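Local coordinates for flavodoxin, WrbA-like protein (Agrobacterium tumefaciens, PDB 3D7N) that probably binds FMN and, as in WrbA-type flavodoxin-like proteins, transfers electrons from NAD(P)H to quinones, at residues N8-Y13 with T34-D39; E41-E46 with F73-D78; A57-T62 with G95-S100; T62-G67 with L108-Y113. All coordinates share one frame; numbering follows the deposited sequence.

How the interactions relate
Three of the four contacts reach the parallel sheet of a flavodoxin-like fold. The centre of interaction 3 is about 2 Å from the centre of the chain, and the contact is wholly buried; interaction 1, its centre about 10 Å from that of interaction 3, pairs 9-13 with the partly exposed strand 34-37. Both rest on backbone hydrogen bonds, and strands 9-13 and 57-65 adjoin. Interactions 2 and 4 are smaller and rest mainly on side chains: in 2 a lysine over loop carbonyls and a leucine beside a phenylalanine, in 4 threonines against each other and an asparagine on a carbonyl. Thr62 is shared by 3 and 4; 2 and 4 both touch the second subunit.

Interaction 1 (N8-Y13 with T34-D39)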
loop_
_atom_site.group_PDB
_atom_site.type_symbol
_atom_site.label_atom_id
_atom_site.label_comp_id
_atom_site.label_asym_id
_atom_site.label_seq_id
_atom_site.Cartn_x
_atom_site.Cartn_y
_atom_site.Cartn_z
ATOM N N ASN A 8 -14.040 -18.392 -20.393
ATOM C CA ASN A 8 -12.932 -19.229 -19.980
ATOM C C ASN A 8 -12.134 -18.464 -18.928
ATOM O O ASN A 8 -11.561 -17.435 -19.202
ATOM C CB ASN A 8 -12.054 -19.620 -21.198
ATOM C CG ASN A 8 -10.731 -20.337 -20.784
ATOM O OD1 ASN A 8 -10.733 -21.214 -19.882
ATOM N ND2 ASN A 8 -9.600 -19.964 -21.436
ATOM N N THR A 9 -12.164 -18.969 -17.707
ATOM C CA THR A 9 -11.449 -18.427 -16.570
ATOM C C THR A 9 -10.317 -19.370 -16.225
ATOM O O THR A 9 -10.480 -20.564 -16.263
ATOM C CB THR A 9 -12.381 -18.247 -15.378
ATOM O OG1 THR A 9 -13.468 -17.427 -15.795
ATOM C CG2 THR A 9 -11.649 -17.547 -14.148
ATOM N N VAL A 10 -9.147 -18.827 -15.928
ATOM C CA VAL A 10 -8.028 -19.625 -15.462
ATOM C C VAL A 10 -7.658 -19.210 -14.056
ATOM O O VAL A 10 -7.536 -18.015 -13.776
ATOM C CB VAL A 10 -6.810 -19.440 -16.395
ATOM C CG1 VAL A 10 -5.514 -19.889 -15.706
ATOM C CG2 VAL A 10 -7.043 -20.188 -17.723
ATOM N N VAL A 11 -7.513 -20.174 -13.155
ATOM C CA VAL A 11 -6.942 -19.906 -11.840
ATOM C C VAL A 11 -5.464 -20.344 -11.898
ATOM O O VAL A 11 -5.160 -21.551 -12.160
ATOM C CB VAL A 11 -7.706 -20.631 -10.728
ATOM C CG1 VAL A 11 -6.943 -20.537 -9.425
ATOM C CG2 VAL A 11 -9.123 -20.076 -10.610
ATOM N N VAL A 12 -4.557 -19.363 -11.719
ATOM C CA VAL A 12 -3.098 -19.597 -11.723
ATOM C C VAL A 12 -2.616 -19.259 -10.314
ATOM O O VAL A 12 -2.880 -18.160 -9.799
ATOM C CB VAL A 12 -2.352 -18.748 -12.820
ATOM C CG1 VAL A 12 -2.529 -17.219 -12.583
ATOM C CG2 VAL A 12 -0.877 -19.144 -12.911
ATOM N N TYR A 13 -1.987 -20.220 -9.646
ATOM C CA TYR A 13 -1.748 -20.072 -8.208
ATOM C C TYR A 13 -0.476 -20.762 -7.759
ATOM O O TYR A 13 -0.022 -21.751 -8.354
ATOM C CB TYR A 13 -2.934 -20.690 -7.413
ATOM C CG TYR A 13 -2.973 -22.206 -7.512
ATOM C CD1 TYR A 13 -2.436 -23.008 -6.504
ATOM C CD2 TYR A 13 -3.476 -22.837 -8.650
ATOM C CE1 TYR A 13 -2.399 -24.423 -6.630
ATOM C CE2 TYR A 13 -3.468 -24.262 -8.770
ATOM C CZ TYR A 13 -2.928 -25.031 -7.752
ATOM O OH TYR A 13 -2.899 -26.409 -7.865
ATOM N N THR A 34 -10.220 -23.623 -15.189
ATOM C CA THR A 34 -9.128 -24.582 -15.155
ATOM C C THR A 34 -8.071 -24.049 -14.166
ATOM O O THR A 34 -8.000 -22.839 -13.876
ATOM C CB THR A 34 -8.564 -24.889 -16.566
ATOM O OG1 THR A 34 -8.133 -23.679 -17.180
ATOM C CG2 THR A 34 -9.625 -25.510 -17.427
ATOM N N LEU A 35 -7.314 -24.979 -13.605
ATOM C CA LEU A 35 -6.354 -24.714 -12.570
ATOM C C LEU A 35 -4.961 -24.894 -13.145
ATOM O O LEU A 35 -4.699 -25.875 -13.879
ATOM C CB LEU A 35 -6.525 -25.685 -11.417
ATOM C CG LEU A 35 -7.574 -25.387 -10.352
ATOM C CD1 LEU A 35 -7.819 -26.662 -9.553
ATOM C CD2 LEU A 35 -7.091 -24.289 -9.500
ATOM N N HIS A 36 -4.072 -23.956 -12.814
ATOM C CA HIS A 36 -2.682 -24.054 -13.218
ATOM C C HIS A 36 -1.775 -23.651 -12.078
ATOM O O HIS A 36 -1.938 -22.589 -11.512
ATOM C CB HIS A 36 -2.441 -23.202 -14.464
ATOM C CG HIS A 36 -2.942 -23.844 -15.719
ATOM N ND1 HIS A 36 -2.236 -24.822 -16.384
ATOM C CD2 HIS A 36 -4.092 -23.671 -16.409
ATOM C CE1 HIS A 36 -2.924 -25.217 -17.442
ATOM N NE2 HIS A 36 -4.056 -24.535 -17.479
ATOM N N ALA A 37 -0.820 -24.514 -11.752
ATOM C CA ALA A 37 -0.049 -24.387 -10.527
ATOM C C ALA A 37 1.324 -23.884 -10.869
ATOM O O ALA A 37 1.980 -24.491 -11.693
ATOM C CB ALA A 37 0.055 -25.740 -9.827
ATOM N N ILE A 38 1.748 -22.775 -10.257
ATOM C CA ILE A 38 3.163 -22.355 -10.262
ATOM C C ILE A 38 3.866 -23.322 -9.332
ATOM O O ILE A 38 3.417 -23.513 -8.203
ATOM C CB ILE A 38 3.329 -20.937 -9.699
ATOM C CG1 ILE A 38 2.548 -19.927 -10.552
ATOM C CG2 ILE A 38 4.803 -20.555 -9.522
ATOM C CD1 ILE A 38 2.011 -18.681 -9.774
ATOM N N ASP A 39 4.932 -23.974 -9.797
ATOM C CA ASP A 39 5.590 -24.990 -8.972
ATOM C C ASP A 39 6.453 -24.386 -7.858
ATOM O O ASP A 39 6.546 -23.161 -7.721
ATOM C CB ASP A 39 6.338 -26.012 -9.844
ATOM C CG ASP A 39 7.528 -25.423 -10.577
ATOM O OD1 ASP A 39 8.069 -24.385 -10.117
ATOM O OD2 ASP A 39 7.939 -26.028 -11.605
#
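Val11 sits between two residues of the neighbouring strand: its N-H goes to Thr34 O at 2.8 Å, with the N-H...O angle at 169°, and its carbonyl takes the N-H of His36 at 2.7 Å. The same alternation continues through Tyr13, whose N binds His36 O and whose O accepts from Ile38 N. At the start of the pairing the bond from Thr34 N to Thr9 O stretches to 3.3 Å. Five backbone bonds thus join 9-13 to 34-38 in parallel register. The backbone groups of Val10 and Val12 turn instead to Ala57 and Ile59 of strand 57-65, and Asn8 N bonds Asp56 OD2. The carbonyls of Val11 and His36 also receive CA-H groups, His36 O lying 3.2 Å from Val12 CA.

On one face Tyr13 carries most of the contact. Ala37 CA lies over one ring face, 4.2 Å from the centroid, while CE2 meets Leu35 CD2 at 3.7 Å. Leu35 CD2 also packs on Val11 CG1, the two side chains running side by side. The opposite face carries Val10, Val12, Thr34 and His36; there Val10 CG2 approaches Thr34 OG1 at 3.7 Å.

The pair belongs to a beta-alpha-beta unit: helix 19-31 connects the strands and covers the Tyr13 and Leu35 face through Ala24, helix 46-54 packs on Val10 and His36, and strand 57-65 continues the sheet beyond strand 9-13.

Interaction 2 (E41-E46 with F73-D78); sequences EGNLSE and FKKFAD
Lys75 reaches from its helix across the loop at Gly42, and its aliphatic chain makes the tightly packed part of the contact. With CG anti to the backbone N (chi1 -176°), CG lies 3.5 Å from Gly42 O; CD, one carbon further, is 3.4 Å from Glu41 O. Gly42 brings its CA within 5.4 Å of Lys75 CA, and a CB on Gly42 would run into Lys75 CD. Its positive phi of 78° also suits a glycine.

Deeper in, Leu44 lies beside Phe76, both side chains pointing the same way, and its CD2 touches Phe76 CE1 at 3.8 Å. Trp49 packs against both of these side chains, and Phe60 of strand 57-65 and Ile38 add to the apolar surroundings of Phe76.

The outer side is looser. The chain of Lys75 bends at its last torsion, and NZ gives a weak hydrogen bond to Glu41 O at 3.3 Å. Glu41 and Asn43 are exposed here, and Glu41 points its CB away from the helix. The lysine also makes a cation-pi contact with Trp71 of the second subunit, which places this rim next to the subunit interface.

The arrangement is the packing of a loop between a sheet strand and helix 46-54 against helix 71-79, within the layered alpha/beta architecture of the flavodoxin-like fold.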
loop_
_atom_site.group_PDB
_atom_site.type_symbol
_atom_site.label_atom_id
_atom_site.label_comp_id
_atom_site.label_asym_id
_atom_site.label_seq_id
_atom_site.Cartn_x
_atom_site.Cartn_y
_atom_site.Cartn_z
ATOM N N GLU A 41 9.392 -23.943 -7.477
ATOM C CA GLU A 41 10.487 -23.109 -7.974
ATOM C C GLU A 41 10.054 -21.830 -8.720
ATOM O O GLU A 41 10.892 -21.139 -9.284
ATOM C CB GLU A 41 11.377 -23.991 -8.865
ATOM C CG GLU A 41 12.390 -24.800 -8.084
ATOM C CD GLU A 41 12.659 -26.168 -8.690
ATOM O OE1 GLU A 41 11.859 -27.101 -8.432
ATOM O OE2 GLU A 41 13.683 -26.341 -9.392
ATOM N N GLY A 42 8.752 -21.519 -8.718
ATOM C CA GLY A 42 8.221 -20.319 -9.385
ATOM C C GLY A 42 8.091 -20.447 -10.895
ATOM O O GLY A 42 8.225 -19.478 -11.640
ATOM N N ASN A 43 7.843 -21.661 -11.351
ATOM C CA ASN A 43 7.772 -21.963 -12.763
ATOM C C ASN A 43 6.356 -22.418 -13.116
ATOM O O ASN A 43 5.692 -23.087 -12.331
ATOM C CB ASN A 43 8.773 -23.045 -13.123
ATOM C CG ASN A 43 10.211 -22.566 -13.094
ATOM O OD1 ASN A 43 11.111 -23.337 -12.730
ATOM N ND2 ASN A 43 10.448 -21.343 -13.538
ATOM N N LEU A 44 5.896 -21.984 -14.281
ATOM C CA LEU A 44 4.611 -22.379 -14.807
ATOM C C LEU A 44 4.895 -23.101 -16.142
ATOM O O LEU A 44 5.781 -22.721 -16.905
ATOM C CB LEU A 44 3.723 -21.148 -15.000
ATOM C CG LEU A 44 2.271 -21.395 -15.402
ATOM C CD1 LEU A 44 1.554 -22.192 -14.312
ATOM C CD2 LEU A 44 1.565 -20.070 -15.673
ATOM N N SER A 45 4.158 -24.159 -16.422
ATOM C CA SER A 45 4.360 -24.865 -17.672
ATOM C C SER A 45 3.909 -24.002 -18.853
ATOM O O SER A 45 3.212 -22.996 -18.718
ATOM C CB SER A 45 3.579 -26.176 -17.656
ATOM O OG SER A 45 2.189 -25.909 -17.557
ATOM N N GLU A 46 4.258 -24.456 -20.035
ATOM C CA GLU A 46 3.978 -23.706 -21.233
ATOM C C GLU A 46 2.481 -23.832 -21.517
ATOM O O GLU A 46 1.871 -22.964 -22.138
ATOM C CB GLU A 46 4.824 -24.235 -22.369
ATOM C CG GLU A 46 6.345 -24.390 -22.009
ATOM C CD GLU A 46 6.661 -25.456 -20.892
ATOM O OE1 GLU A 46 5.764 -26.271 -20.501
ATOM O OE2 GLU A 46 7.823 -25.461 -20.397
ATOM N N PHE A 73 5.235 -16.954 -6.366
ATOM C CA PHE A 73 4.278 -16.118 -7.116
ATOM C C PHE A 73 4.922 -14.915 -7.815
ATOM O O PHE A 73 4.626 -14.660 -8.963
ATOM C CB PHE A 73 3.094 -15.636 -6.297
ATOM C CG PHE A 73 2.049 -14.960 -7.143
ATOM C CD1 PHE A 73 1.096 -15.690 -7.785
ATOM C CD2 PHE A 73 2.097 -13.613 -7.370
ATOM C CE1 PHE A 73 0.191 -15.093 -8.574
ATOM C CE2 PHE A 73 1.176 -13.011 -8.174
ATOM C CZ PHE A 73 0.233 -13.751 -8.764
ATOM N N LYS A 74 5.810 -14.196 -7.140
ATOM C CA LYS A 74 6.437 -12.985 -7.707
ATOM C C LYS A 74 7.351 -13.366 -8.881
ATOM O O LYS A 74 7.345 -12.724 -9.912
ATOM C CB LYS A 74 7.167 -12.211 -6.601
ATOM C CG LYS A 74 7.746 -10.887 -7.004
ATOM C CD LYS A 74 6.679 -9.940 -7.583
ATOM C CE LYS A 74 7.181 -8.529 -7.771
ATOM N NZ LYS A 74 8.453 -8.465 -8.579
ATOM N N LYS A 75 8.083 -14.470 -8.769
ATOM C CA LYS A 75 8.849 -15.010 -9.916
ATOM C C LYS A 75 7.978 -15.269 -11.148
ATOM O O LYS A 75 8.395 -15.069 -12.290
ATOM C CB LYS A 75 9.546 -16.317 -9.535
ATOM C CG LYS A 75 10.433 -16.884 -10.662
ATOM C CD LYS A 75 11.437 -17.875 -10.121
ATOM C CE LYS A 75 12.500 -18.256 -11.141
ATOM N NZ LYS A 75 12.153 -19.485 -11.875
ATOM N N PHE A 76 6.783 -15.768 -10.923
ATOM C CA PHE A 76 5.831 -15.913 -12.008
ATOM C C PHE A 76 5.358 -14.554 -12.524
ATOM O O PHE A 76 5.223 -14.373 -13.758
ATOM C CB PHE A 76 4.626 -16.753 -11.584
ATOM C CG PHE A 76 3.388 -16.401 -12.305
ATOM C CD1 PHE A 76 3.121 -16.945 -13.567
ATOM C CD2 PHE A 76 2.469 -15.513 -11.739
ATOM C CE1 PHE A 76 1.961 -16.595 -14.272
ATOM C CE2 PHE A 76 1.296 -15.164 -12.424
ATOM C CZ PHE A 76 1.051 -15.681 -13.703
ATOM N N ALA A 77 5.091 -13.612 -11.603
ATOM C CA ALA A 77 4.640 -12.282 -11.979
ATOM C C ALA A 77 5.726 -11.593 -12.829
ATOM O O ALA A 77 5.432 -10.960 -13.892
ATOM C CB ALA A 77 4.326 -11.437 -10.710
ATOM N N ASP A 78 6.981 -11.715 -12.353
ATOM C CA ASP A 78 8.108 -11.133 -13.052
ATOM C C ASP A 78 8.193 -11.737 -14.464
ATOM O O ASP A 78 8.436 -11.019 -15.430
ATOM C CB ASP A 78 9.414 -11.284 -12.249
ATOM C CG ASP A 78 9.445 -10.410 -11.000
ATOM O OD1 ASP A 78 8.509 -9.591 -10.803
ATOM O OD2 ASP A 78 10.417 -10.501 -10.199
#

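Interaction 3 (A57-T62 with G95-S100)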
loop_
_atom_site.group_PDB
_atom_site.type_symbol
_atom_site.label_atom_id
_atom_site.label_comp_id
_atom_site.label_asym_id
_atom_site.label_seq_id
_atom_site.Cartn_x
_atom_site.Cartn_y
_atom_site.Cartn_z
ATOM N N ALA A 57 -10.608 -14.470 -18.261
ATOM C CA ALA A 57 -10.396 -14.034 -16.888
ATOM C C ALA A 57 -9.231 -14.826 -16.311
ATOM O O ALA A 57 -9.103 -16.001 -16.596
ATOM C CB ALA A 57 -11.631 -14.215 -16.030
ATOM N N ILE A 58 -8.377 -14.127 -15.555
ATOM C CA ILE A 58 -7.191 -14.683 -14.862
ATOM C C ILE A 58 -7.339 -14.324 -13.408
ATOM O O ILE A 58 -7.494 -13.145 -13.062
ATOM C CB ILE A 58 -5.838 -14.107 -15.380
ATOM C CG1 ILE A 58 -5.686 -14.389 -16.878
ATOM C CG2 ILE A 58 -4.676 -14.713 -14.622
ATOM C CD1 ILE A 58 -4.512 -13.649 -17.572
ATOM N N ILE A 59 -7.367 -15.354 -12.576
ATOM C CA ILE A 59 -7.467 -15.173 -11.148
ATOM C C ILE A 59 -6.164 -15.683 -10.537
ATOM O O ILE A 59 -5.804 -16.825 -10.692
ATOM C CB ILE A 59 -8.679 -15.903 -10.533
ATOM C CG1 ILE A 59 -9.970 -15.555 -11.291
ATOM C CG2 ILE A 59 -8.818 -15.563 -9.028
ATOM C CD1 ILE A 59 -11.268 -16.280 -10.711
ATOM N N PHE A 60 -5.484 -14.790 -9.850
ATOM C CA PHE A 60 -4.209 -15.036 -9.222
ATOM C C PHE A 60 -4.366 -15.561 -7.781
ATOM O O PHE A 60 -5.050 -14.968 -6.976
ATOM C CB PHE A 60 -3.467 -13.701 -9.114
ATOM C CG PHE A 60 -3.077 -13.052 -10.456
ATOM C CD1 PHE A 60 -2.443 -13.748 -11.430
ATOM C CD2 PHE A 60 -3.297 -11.705 -10.669
ATOM C CE1 PHE A 60 -2.074 -13.116 -12.630
ATOM C CE2 PHE A 60 -2.903 -11.077 -11.821
ATOM C CZ PHE A 60 -2.297 -11.776 -12.802
ATOM N N GLY A 61 -3.651 -16.618 -7.450
ATOM C CA GLY A 61 -3.652 -17.156 -6.114
ATOM C C GLY A 61 -2.278 -17.216 -5.472
ATOM O O GLY A 61 -1.347 -17.762 -6.021
ATOM N N THR A 62 -2.146 -16.699 -4.263
ATOM C CA THR A 62 -0.855 -16.858 -3.571
ATOM C C THR A 62 -1.013 -16.785 -2.075
ATOM O O THR A 62 -1.903 -16.090 -1.588
ATOM C CB THR A 62 0.174 -15.819 -4.069
ATOM O OG1 THR A 62 1.368 -15.914 -3.284
ATOM C CG2 THR A 62 -0.394 -14.362 -4.000
ATOM N N GLY A 95 -9.028 -11.239 -11.070
ATOM C CA GLY A 95 -9.302 -11.266 -9.649
ATOM C C GLY A 95 -8.124 -11.924 -8.897
ATOM O O GLY A 95 -7.125 -12.316 -9.500
ATOM N N GLY A 96 -8.224 -12.036 -7.572
ATOM C CA GLY A 96 -7.150 -12.629 -6.796
ATOM C C GLY A 96 -7.647 -13.232 -5.510
ATOM O O GLY A 96 -8.796 -13.019 -5.111
ATOM N N PHE A 97 -6.767 -13.989 -4.869
ATOM C CA PHE A 97 -7.003 -14.421 -3.527
ATOM C C PHE A 97 -5.728 -14.753 -2.793
ATOM O O PHE A 97 -4.703 -15.009 -3.384
ATOM C CB PHE A 97 -7.946 -15.640 -3.519
ATOM C CG PHE A 97 -7.484 -16.777 -4.374
ATOM C CD1 PHE A 97 -6.813 -17.846 -3.816
ATOM C CD2 PHE A 97 -7.731 -16.778 -5.741
ATOM C CE1 PHE A 97 -6.370 -18.882 -4.625
ATOM C CE2 PHE A 97 -7.277 -17.790 -6.528
ATOM C CZ PHE A 97 -6.601 -18.846 -5.963
ATOM N N THR A 98 -5.831 -14.771 -1.478
ATOM C CA THR A 98 -4.704 -15.077 -0.638
ATOM C C THR A 98 -5.177 -15.721 0.653
ATOM O O THR A 98 -6.332 -15.690 0.992
ATOM C CB THR A 98 -3.783 -13.818 -0.374
ATOM O OG1 THR A 98 -2.493 -14.267 0.097
ATOM C CG2 THR A 98 -4.405 -12.808 0.648
ATOM N N ASN A 99 -4.234 -16.318 1.375
ATOM C CA ASN A 99 -4.539 -16.978 2.638
ATOM C C ASN A 99 -3.296 -17.170 3.502
ATOM O O ASN A 99 -2.268 -17.655 3.028
ATOM C CB ASN A 99 -5.218 -18.325 2.387
ATOM C CG ASN A 99 -4.252 -19.381 1.884
ATOM O OD1 ASN A 99 -3.777 -20.219 2.650
ATOM N ND2 ASN A 99 -3.958 -19.344 0.589
ATOM N N SER A 100 -3.319 -16.770 4.746
ATOM C CA SER A 100 -2.143 -17.027 5.545
ATOM C C SER A 100 -2.529 -17.564 6.896
ATOM O O SER A 100 -3.679 -17.780 7.179
ATOM C CB SER A 100 -1.303 -15.776 5.709
ATOM O OG SER A 100 -1.775 -14.994 6.770
#
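Phe97 turns its ring over the neighbouring strand and lies across Gly61. From CB, chi1 of 54° puts CG between the backbone N and carbonyl carbon, where CG is 4.0 Å from Phe60 O. On one side of the ring CD2 and CE2 run past that same carbonyl oxygen and meet Ile59 CG2, which comes in at the ring edge, 3.7 Å from CD2. On the other side CD1 and CE1 approach Gly61 CA, and at the tip CZ lies 3.4 Å from that carbon. Gly61 CA stands over one face, offset toward the rim, in a CH-pi contact; a CB there would collide with CZ.

These are adjacent parallel strands in the central sheet of the flavodoxin-like fold, with helices packed on both faces. Helix 19-31 touches Phe97 and Ile59, whereas helix 104-120 lies on the face of Phe60, Thr62 and Thr98.

The backbones are joined by four bonds. Gly95 N donates to Ile58 O, and Gly95 O receives Phe60 N. Phe97 N reaches Phe60 O at 2.9 Å, and Phe97 O takes Thr62 N at 3.2 Å. Beyond these, the hydroxyl of Thr98, with OG1 anti to the backbone N, donates to Thr62 O at 2.6 Å.

Interaction 4 (T62-G67 with L108-Y113)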
loop_
_atom_site.group_PDB
_atom_site.type_symbol
_atom_site.label_atom_id
_atom_site.label_comp_id
_atom_site.label_asym_id
_atom_site.label_seq_id
_atom_site.Cartn_x
_atom_site.Cartn_y
_atom_site.Cartn_z
ATOM N N THR A 62 -2.146 -16.699 -4.263
ATOM C CA THR A 62 -0.855 -16.858 -3.571
ATOM C C THR A 62 -1.013 -16.785 -2.075
ATOM O O THR A 62 -1.903 -16.090 -1.588
ATOM C CB THR A 62 0.174 -15.819 -4.069
ATOM O OG1 THR A 62 1.368 -15.914 -3.284
ATOM C CG2 THR A 62 -0.394 -14.362 -4.000
ATOM N N PRO A 63 -0.174 -17.516 -1.350
ATOM C CA PRO A 63 0.028 -17.332 0.087
ATOM C C PRO A 63 0.555 -15.946 0.381
ATOM O O PRO A 63 1.070 -15.343 -0.502
ATOM C CB PRO A 63 1.114 -18.370 0.454
ATOM C CG PRO A 63 1.318 -19.234 -0.738
ATOM C CD PRO A 63 0.623 -18.632 -1.901
ATOM N N THR A 64 0.395 -15.473 1.613
ATOM C CA THR A 64 0.998 -14.252 2.083
ATOM C C THR A 64 2.047 -14.747 3.006
ATOM O O THR A 64 1.768 -15.519 3.907
ATOM C CB THR A 64 0.027 -13.377 2.847
ATOM O OG1 THR A 64 -0.930 -12.845 1.932
ATOM C CG2 THR A 64 0.760 -12.177 3.612
ATOM N N TYR A 65 3.264 -14.357 2.750
ATOM C CA TYR A 65 4.378 -14.837 3.490
ATOM C C TYR A 65 5.321 -13.694 3.675
ATOM O O TYR A 65 5.635 -13.002 2.757
ATOM C CB TYR A 65 5.029 -15.952 2.713
ATOM C CG TYR A 65 5.947 -16.794 3.512
ATOM C CD1 TYR A 65 5.469 -17.781 4.330
ATOM C CD2 TYR A 65 7.298 -16.611 3.453
ATOM C CE1 TYR A 65 6.317 -18.557 5.062
ATOM C CE2 TYR A 65 8.142 -17.371 4.170
ATOM C CZ TYR A 65 7.658 -18.342 4.977
ATOM O OH TYR A 65 8.517 -19.101 5.700
HETATM N N MSE A 66 5.760 -13.509 4.895
HETATM C CA MSE A 66 6.549 -12.377 5.276
HETATM C C MSE A 66 6.004 -11.086 4.674
HETATM O O MSE A 66 6.715 -10.258 4.196
HETATM C CB MSE A 66 8.013 -12.622 4.946
HETATM C CG MSE A 66 8.644 -13.785 5.712
HETATM SE SE MSE A 66 8.621 -13.640 7.597
HETATM C CE MSE A 66 9.603 -12.084 7.770
ATOM N N GLY A 67 4.702 -10.930 4.700
ATOM C CA GLY A 67 4.112 -9.669 4.352
ATOM C C GLY A 67 3.778 -9.389 2.916
ATOM O O GLY A 67 3.398 -8.310 2.609
ATOM N N LEU A 108 -3.817 -7.894 2.968
ATOM C CA LEU A 108 -4.267 -6.793 2.126
ATOM C C LEU A 108 -3.112 -6.357 1.230
ATOM O O LEU A 108 -3.323 -6.056 0.078
ATOM C CB LEU A 108 -4.781 -5.596 2.941
ATOM C CG LEU A 108 -5.325 -4.447 2.060
ATOM C CD1 LEU A 108 -6.487 -4.980 1.178
ATOM C CD2 LEU A 108 -5.756 -3.216 2.896
ATOM N N ASN A 109 -1.896 -6.349 1.756
ATOM C CA ASN A 109 -0.753 -6.032 0.937
ATOM C C ASN A 109 -0.587 -6.966 -0.298
ATOM O O ASN A 109 -0.267 -6.517 -1.377
ATOM C CB ASN A 109 0.523 -6.037 1.772
ATOM C CG ASN A 109 1.707 -5.448 1.000
ATOM O OD1 ASN A 109 1.620 -4.311 0.545
ATOM N ND2 ASN A 109 2.790 -6.237 0.799
ATOM N N THR A 110 -0.759 -8.248 -0.088
ATOM C CA THR A 110 -0.707 -9.268 -1.127
ATOM C C THR A 110 -1.819 -8.995 -2.138
ATOM O O THR A 110 -1.538 -8.871 -3.275
ATOM C CB THR A 110 -0.818 -10.670 -0.538
ATOM O OG1 THR A 110 0.304 -10.846 0.316
ATOM C CG2 THR A 110 -0.789 -11.779 -1.621
ATOM N N LEU A 111 -3.022 -8.704 -1.674
ATOM C CA LEU A 111 -4.129 -8.448 -2.579
ATOM C C LEU A 111 -3.888 -7.199 -3.422
ATOM O O LEU A 111 -4.186 -7.214 -4.638
ATOM C CB LEU A 111 -5.461 -8.380 -1.826
ATOM C CG LEU A 111 -5.883 -9.719 -1.198
ATOM C CD1 LEU A 111 -7.198 -9.583 -0.420
ATOM C CD2 LEU A 111 -5.891 -10.783 -2.325
ATOM N N GLN A 112 -3.401 -6.142 -2.781
ATOM C CA GLN A 112 -3.033 -4.911 -3.445
ATOM C C GLN A 112 -1.963 -5.079 -4.473
ATOM O O GLN A 112 -2.052 -4.421 -5.503
ATOM C CB GLN A 112 -2.641 -3.845 -2.450
ATOM C CG GLN A 112 -3.824 -3.375 -1.682
ATOM C CD GLN A 112 -3.693 -1.993 -1.132
ATOM O OE1 GLN A 112 -3.008 -1.784 -0.147
ATOM N NE2 GLN A 112 -4.393 -1.019 -1.774
ATOM N N TYR A 113 -0.996 -5.994 -4.267
ATOM C CA TYR A 113 -0.037 -6.327 -5.316
ATOM C C TYR A 113 -0.728 -6.970 -6.545
ATOM O O TYR A 113 -0.386 -6.750 -7.695
ATOM C CB TYR A 113 1.102 -7.251 -4.834
ATOM C CG TYR A 113 1.978 -7.645 -6.014
ATOM C CD1 TYR A 113 1.915 -8.897 -6.579
ATOM C CD2 TYR A 113 2.773 -6.702 -6.621
ATOM C CE1 TYR A 113 2.717 -9.232 -7.722
ATOM C CE2 TYR A 113 3.537 -7.000 -7.747
ATOM C CZ TYR A 113 3.481 -8.246 -8.301
ATOM O OH TYR A 113 4.218 -8.468 -9.409
#
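Asn109 and Thr110, consecutive on their helix, grip the end of strand 57-65 and the turn that follows it. Asn109 comes first. Its CG is anti to the backbone N (chi1 -169°), and the amide ND2 donates to Gly67 O at 2.8 Å with an N-H...O angle of 148°. The donor lies in the plane of that carbonyl, while the oxygen sits somewhat out of the amide plane. Gly67 has a positive phi, and a CB there would press on the carbonyl oxygen of Met66.

Thr110 follows with both branches engaged. OG1 meets Thr64 OG1 at 2.9 Å in a hydrogen bond in which either hydroxyl could be the donor; Thr64 OG1 is also bonded to Thr98 OG1, giving a chain of three threonine hydroxyls. The methyl CG2, anti to the backbone N, packs 3.5 Å from Thr62 CG2. On its other branch, Thr62 OG1 bonds Pro63 O, 2.9 Å away, and also Ser70 OG.

One turn further on, the side chain of Tyr113 touches Phe73, Lys74 and Ala77 of helix 71-79, and its OH bonds Met66 O of the second subunit. Segment 108-113 lies over the end of strand 57-65, its direction 132° from that of 62-65. Strand 93-100 runs beside this strand, helix 71-79 packs next to helix 104-120, and the second subunit adjoins the turn.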